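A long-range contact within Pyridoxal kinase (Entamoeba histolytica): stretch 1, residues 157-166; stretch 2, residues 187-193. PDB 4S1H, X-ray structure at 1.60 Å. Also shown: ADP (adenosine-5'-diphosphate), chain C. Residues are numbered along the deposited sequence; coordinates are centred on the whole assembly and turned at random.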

ATOM      1  N   SER A 157       7.814  -3.739 -34.341  1.00 22.22           N
ATOM      2  CA  SER A 157       9.229  -3.648 -34.537  1.00 22.23           C
ATOM      3  C   SER A 157       9.706  -2.311 -34.089  1.00 20.65           C
ATOM      4  O   SER A 157       8.900  -1.423 -33.871  1.00 19.63           O
ATOM      5  CB  SER A 157       9.574  -3.772 -36.031  1.00 22.31           C
ATOM      6  OG  SER A 157       9.016  -2.688 -36.777  1.00 24.96           O
ATOM      7  N   VAL A 158      11.022  -2.162 -34.016  1.00 22.12           N
ATOM      8  CA  VAL A 158      11.606  -0.888 -33.568  1.00 21.10           C
ATOM      9  C   VAL A 158      11.300   0.217 -34.588  1.00 19.63           C
ATOM     10  O   VAL A 158      10.890   1.301 -34.197  1.00 19.50           O
ATOM     11  CB  VAL A 158      13.122  -1.026 -33.340  1.00 23.97           C
ATOM     12  CG1 VAL A 158      13.784   0.334 -33.187  1.00 29.62           C
ATOM     13  CG2 VAL A 158      13.387  -1.904 -32.111  1.00 23.20           C
ATOM     14  N   SER A 159      11.437  -0.068 -35.880  1.00 20.35           N
ATOM     15  CA  SER A 159      11.129   0.962 -36.849  1.00 21.13           C
ATOM     16  C   SER A 159       9.669   1.467 -36.640  1.00 21.82           C
ATOM     17  O   SER A 159       9.407   2.678 -36.641  1.00 21.60           O
ATOM     18  CB  SER A 159      11.338   0.445 -38.269  1.00 22.85           C
ATOM     19  OG  SER A 159      10.412  -0.583 -38.544  1.00 27.31           O
ATOM     20  N   GLU A 160       8.723   0.515 -36.560  1.00 20.73           N
ATOM     21  CA  GLU A 160       7.336   0.894 -36.324  1.00 20.70           C
ATOM     22  C   GLU A 160       7.178   1.710 -35.059  1.00 19.71           C
ATOM     23  O   GLU A 160       6.456   2.686 -35.066  1.00 20.07           O
ATOM     24  CB  GLU A 160       6.409  -0.316 -36.358  1.00 22.46           C
ATOM     25  CG  GLU A 160       6.282  -0.868 -37.762  1.00 24.63           C
ATOM     26  CD  GLU A 160       5.316  -2.037 -37.918  1.00 28.89           C
ATOM     27  OE1 GLU A 160       5.027  -2.728 -36.921  1.00 26.59           O
ATOM     28  OE2 GLU A 160       4.874  -2.284 -39.071  1.00 35.04           O
ATOM     29  N   ALA A 161       7.820   1.284 -33.963  1.00 19.07           N
ATOM     30  CA  ALA A 161       7.790   2.079 -32.744  1.00 18.26           C
ATOM     31  C   ALA A 161       8.306   3.486 -33.000  1.00 18.19           C
ATOM     32  O   ALA A 161       7.742   4.420 -32.453  1.00 18.07           O
ATOM     33  CB  ALA A 161       8.565   1.396 -31.629  1.00 17.74           C
ATOM     34  N   ILE A 162       9.371   3.627 -33.789  1.00 19.14           N
ATOM     35  CA  ILE A 162       9.925   4.977 -34.023  1.00 19.18           C
ATOM     36  C   ILE A 162       8.864   5.865 -34.730  1.00 19.17           C
ATOM     37  O   ILE A 162       8.666   7.008 -34.368  1.00 18.90           O
ATOM     38  CB  ILE A 162      11.259   4.902 -34.793  1.00 19.51           C
ATOM     39  CG1 ILE A 162      12.386   4.380 -33.882  1.00 19.90           C
ATOM     40  CG2 ILE A 162      11.606   6.254 -35.390  1.00 24.37           C
ATOM     41  CD1 ILE A 162      13.612   3.900 -34.650  1.00 23.62           C
ATOM     42  N   LYS A 163       8.186   5.315 -35.742  1.00 19.84           N
ATOM     43  CA  LYS A 163       7.126   6.049 -36.439  1.00 20.30           C
ATOM     44  C   LYS A 163       5.966   6.447 -35.511  1.00 21.91           C
ATOM     45  O   LYS A 163       5.449   7.565 -35.595  1.00 22.58           O
ATOM     46  CB  LYS A 163       6.588   5.228 -37.614  1.00 22.17           C
ATOM     47  CG  LYS A 163       7.576   4.903 -38.697  1.00 24.14           C
ATOM     48  CD  LYS A 163       6.873   4.088 -39.793  1.00 26.18           C
ATOM     49  CE  LYS A 163       7.762   3.585 -40.913  1.00 38.66           C
ATOM     50  NZ  LYS A 163       6.956   2.777 -41.879  1.00 42.42           N
ATOM     51  N   ALA A 164       5.578   5.545 -34.608  1.00 19.30           N
ATOM     52  CA  ALA A 164       4.489   5.830 -33.701  1.00 18.93           C
ATOM     53  C   ALA A 164       4.940   6.880 -32.670  1.00 18.30           C
ATOM     54  O   ALA A 164       4.158   7.768 -32.300  1.00 20.24           O
ATOM     55  CB  ALA A 164       4.008   4.551 -33.024  1.00 18.65           C
ATOM     56  N   CYS A 165       6.192   6.793 -32.213  1.00 17.88           N
ATOM     57  CA  CYS A 165       6.705   7.792 -31.239  1.00 17.42           C
ATOM     58  C   CYS A 165       6.685   9.181 -31.862  1.00 18.22           C
ATOM     59  O   CYS A 165       6.381  10.160 -31.189  1.00 18.92           O
ATOM     60  CB  CYS A 165       8.124   7.467 -30.781  1.00 17.58           C
ATOM     61  SG  CYS A 165       8.197   6.103 -29.594  1.00 17.96           S
ATOM     62  N   HIS A 166       7.024   9.270 -33.139  1.00 18.59           N
ATOM     63  CA  HIS A 166       6.971  10.564 -33.818  1.00 20.08           C
ATOM     64  C   HIS A 166       5.623  11.273 -33.606  1.00 21.50           C
ATOM     65  O   HIS A 166       5.573  12.470 -33.244  1.00 23.49           O
ATOM     66  CB  HIS A 166       7.287  10.377 -35.291  1.00 20.38           C
ATOM     67  CG  HIS A 166       7.177  11.636 -36.093  1.00 21.69           C
ATOM     68  ND1 HIS A 166       8.129  12.634 -36.018  1.00 23.93           N
ATOM     69  CD2 HIS A 166       6.190  12.104 -36.892  1.00 23.14           C
ATOM     70  CE1 HIS A 166       7.769  13.637 -36.801  1.00 30.98           C
ATOM     71  NE2 HIS A 166       6.598  13.342 -37.343  1.00 29.08           N
ATOM     72  N   ILE A 187      13.164  -9.058 -25.919  1.00 31.97           N
ATOM     73  CA  ILE A 187      12.321  -7.909 -25.735  1.00 25.35           C
ATOM     74  C   ILE A 187      13.242  -6.723 -25.983  1.00 25.62           C
ATOM     75  O   ILE A 187      14.285  -6.597 -25.320  1.00 32.69           O
ATOM     76  CB  ILE A 187      11.807  -7.911 -24.263  1.00 22.01           C
ATOM     77  CG1 ILE A 187      10.821  -9.079 -24.060  1.00 24.02           C
ATOM     78  CG2 ILE A 187      11.172  -6.576 -23.877  1.00 28.06           C
ATOM     79  CD1 ILE A 187      10.457  -9.308 -22.599  1.00 29.49           C
ATOM     80  N   ILE A 188      12.855  -5.809 -26.875  1.00 22.48           N
ATOM     81  CA  ILE A 188      13.569  -4.531 -27.022  1.00 21.36           C
ATOM     82  C   ILE A 188      12.814  -3.417 -26.342  1.00 20.24           C
ATOM     83  O   ILE A 188      11.602  -3.306 -26.488  1.00 22.78           O
ATOM     84  CB  ILE A 188      13.763  -4.118 -28.493  1.00 25.70           C
ATOM     85  CG1 ILE A 188      14.270  -5.289 -29.286  1.00 32.97           C
ATOM     86  CG2 ILE A 188      14.698  -2.915 -28.562  1.00 24.81           C
ATOM     87  CD1 ILE A 188      15.530  -5.934 -28.754  1.00 49.00           C
ATOM     88  N   LEU A 189      13.543  -2.630 -25.550  1.00 18.07           N
ATOM     89  CA  LEU A 189      13.068  -1.402 -24.991  1.00 18.13           C
ATOM     90  C   LEU A 189      13.631  -0.276 -25.841  1.00 21.51           C
ATOM     91  O   LEU A 189      14.789  -0.336 -26.227  1.00 19.94           O
ATOM     92  CB  LEU A 189      13.511  -1.296 -23.526  1.00 17.70           C
ATOM     93  CG  LEU A 189      13.322   0.013 -22.783  1.00 20.32           C
ATOM     94  CD1 LEU A 189      12.972  -0.273 -21.311  1.00 19.93           C
ATOM     95  CD2 LEU A 189      14.556   0.894 -22.890  1.00 24.68           C
ATOM     96  N   LEU A 190      12.803   0.714 -26.155  1.00 17.16           N
ATOM     97  CA  LEU A 190      13.205   1.893 -26.910  1.00 17.93           C
ATOM     98  C   LEU A 190      12.967   3.144 -26.062  1.00 16.86           C
ATOM     99  O   LEU A 190      11.892   3.287 -25.432  1.00 16.17           O
ATOM    100  CB  LEU A 190      12.416   1.975 -28.212  1.00 18.40           C
ATOM    101  CG  LEU A 190      12.463   3.314 -28.961  1.00 18.34           C
ATOM    102  CD1 LEU A 190      13.824   3.551 -29.600  1.00 20.78           C
ATOM    103  CD2 LEU A 190      11.347   3.321 -29.986  1.00 17.99           C
ATOM    104  N   CYS A 191      13.972   4.010 -25.947  1.00 15.68           N
ATOM    105  CA  CYS A 191      13.799   5.323 -25.316  1.00 17.01           C
ATOM    106  C   CYS A 191      13.961   6.367 -26.398  1.00 20.15           C
ATOM    107  O   CYS A 191      15.033   6.456 -27.012  1.00 17.21           O
ATOM    108  CB  CYS A 191      14.823   5.560 -24.244  1.00 18.90           C
ATOM    109  SG  CYS A 191      14.364   6.933 -23.174  1.00 21.44           S
ATOM    110  N   SER A 192      12.892   7.122 -26.641  1.00 17.33           N
ATOM    111  CA  SER A 192      12.816   8.044 -27.765  1.00 18.09           C
ATOM    112  C   SER A 192      12.569   9.442 -27.199  1.00 21.48           C
ATOM    113  O   SER A 192      11.673   9.635 -26.387  1.00 16.63           O
ATOM    114  CB  SER A 192      11.652   7.663 -28.657  1.00 18.43           C
ATOM    115  OG  SER A 192      11.444   8.580 -29.731  1.00 19.86           O
ATOM    116  N   PHE A 193      13.314  10.421 -27.724  1.00 19.01           N
ATOM    117  CA  PHE A 193      13.245  11.813 -27.293  1.00 18.48           C
ATOM    118  C   PHE A 193      12.712  12.701 -28.410  1.00 18.41           C
ATOM    119  O   PHE A 193      13.103  12.564 -29.602  1.00 20.03           O
ATOM    120  CB  PHE A 193      14.607  12.328 -26.851  1.00 20.29           C
ATOM    121  CG  PHE A 193      15.168  11.612 -25.683  1.00 18.79           C
ATOM    122  CD1 PHE A 193      15.891  10.449 -25.850  1.00 21.23           C
ATOM    123  CD2 PHE A 193      14.963  12.106 -24.393  1.00 18.78           C
ATOM    124  CE1 PHE A 193      16.420   9.775 -24.780  1.00 20.16           C
ATOM    125  CE2 PHE A 193      15.491  11.429 -23.303  1.00 18.24           C
ATOM    126  CZ  PHE A 193      16.205  10.258 -23.485  1.00 20.27           C
TER
HETATM  127  PB  ADP C 301       3.644  -4.322 -19.125  1.00 22.47           P
HETATM  128  O1B ADP C 301       3.282  -5.179 -20.317  1.00 24.27           O
HETATM  129  O2B ADP C 301       3.226  -4.933 -17.798  1.00 23.92           O
HETATM  130  O3B ADP C 301       3.271  -2.889 -19.347  1.00 24.92           O
HETATM  131  PA  ADP C 301       6.304  -4.979 -20.075  1.00 22.51           P
HETATM  132  O1A ADP C 301       6.704  -3.955 -21.102  1.00 20.89           O
HETATM  133  O2A ADP C 301       5.763  -6.296 -20.524  1.00 19.50           O
HETATM  134  O3A ADP C 301       5.247  -4.313 -19.042  1.00 21.49           O
HETATM  135  O5' ADP C 301       7.520  -5.261 -19.102  1.00 23.04           O
HETATM  136  C5' ADP C 301       8.227  -4.257 -18.403  1.00 23.46           C
HETATM  137  C4' ADP C 301       9.645  -4.734 -18.272  1.00 21.40           C
HETATM  138  O4' ADP C 301       9.661  -5.982 -17.579  1.00 19.68           O
HETATM  139  C3' ADP C 301      10.273  -5.006 -19.634  1.00 20.93           C
HETATM  140  O3' ADP C 301      10.926  -3.839 -20.147  1.00 19.42           O
HETATM  141  C2' ADP C 301      11.210  -6.136 -19.331  1.00 17.94           C
HETATM  142  O2' ADP C 301      12.431  -5.620 -18.819  1.00 23.55           O
HETATM  143  C1' ADP C 301      10.524  -6.911 -18.219  1.00 21.82           C
HETATM  144  N9  ADP C 301       9.760  -8.101 -18.662  1.00 19.29           N
HETATM  145  C8  ADP C 301       8.437  -8.261 -18.799  1.00 23.93           C
HETATM  146  N7  ADP C 301       8.124  -9.519 -19.199  1.00 24.79           N
HETATM  147  C5  ADP C 301       9.282 -10.185 -19.311  1.00 25.28           C
HETATM  148  C6  ADP C 301       9.691 -11.561 -19.676  1.00 18.32           C
HETATM  149  N6  ADP C 301       8.750 -12.467 -20.018  1.00 28.07           N
HETATM  150  N1  ADP C 301      11.011 -11.841 -19.670  1.00 25.86           N
HETATM  151  C2  ADP C 301      11.953 -10.915 -19.330  1.00 38.32           C
HETATM  152  N3  ADP C 301      11.646  -9.649 -18.980  1.00 23.35           N
HETATM  153  C4  ADP C 301      10.353  -9.247 -18.954  1.00 22.17           C

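This is a helix laid against a strand mainly through side chains, a small apolar contact in which one leucine meets most of the helix face and no hydrogen bond crosses between the two stretches. The axes approach to 9.5 Å and their N-to-C directions differ by 33°, so the elements run roughly the same way, as is common where a helix packs on a parallel sheet. That spacing leaves room for one layer of interlocking side chains, and the 255 Å² buried in total comes from seven residues, four on the helix and three on the strand.

The strand selects its residues by alternation. Ile 188, Leu 190 and Ser 192 point their CA-to-CB bonds toward the helix, while Leu 189 and Cys 191 point away and make no contact with it. The helix answers with its own period: Val 158, Ala 161, Ile 162 and Cys 165, spaced by three, one and three, lie along one side of the turns, whereas Glu 160, Lys 163 and Ala 164 are out of reach. Backbone hydrogen bonds hold that spacing, among them Ile 162 N to Val 158 O at 2.8 Å and Cys 165 N to Ala 161 O at 2.8 Å.

Leu 190 is the centre of the packing and has the largest covered area, 75 Å². With chi1 in t and chi2 in p, its CD2 methyl lies 3.8 Å from Ala 161 CB, 4.2 Å from Ile 162 CG1 and 4.2 Å from Cys 165 SG. Ala 161 points toward the strand, and its short side chain meets the leucine methyl at van der Waals distance. Ile 162 points sideways, and 16 Å² of it is covered, close to the 13 Å² of Ala 161.

Toward the start of the helix, Val 158 also points sideways, yet its CG2 reaches Ile 188 CG2 at 3.9 Å, a methyl-to-methyl contact. Farther along, Cys 165 comes opposite Ser 192, their CA atoms 7.0 Å apart, and Cys 165 CB sits 3.7 Å from Ser 192 OG. A buried serine hydroxyl here is no unpaid cost, because Ser 192 OG is hydrogen-bonded elsewhere in the structure.

The polar work of the helix start is kept off this interface. Ser 157 occupies the N-cap position, and its OG shares a 3.1 Å hydrogen bond with Ser 159 OG; both side chains point away from the strand. The rule to read is economical: small or branched apolar groups on one helix face, alternate strand residues facing them, and a leucine that meets three of the four helix residues in contact.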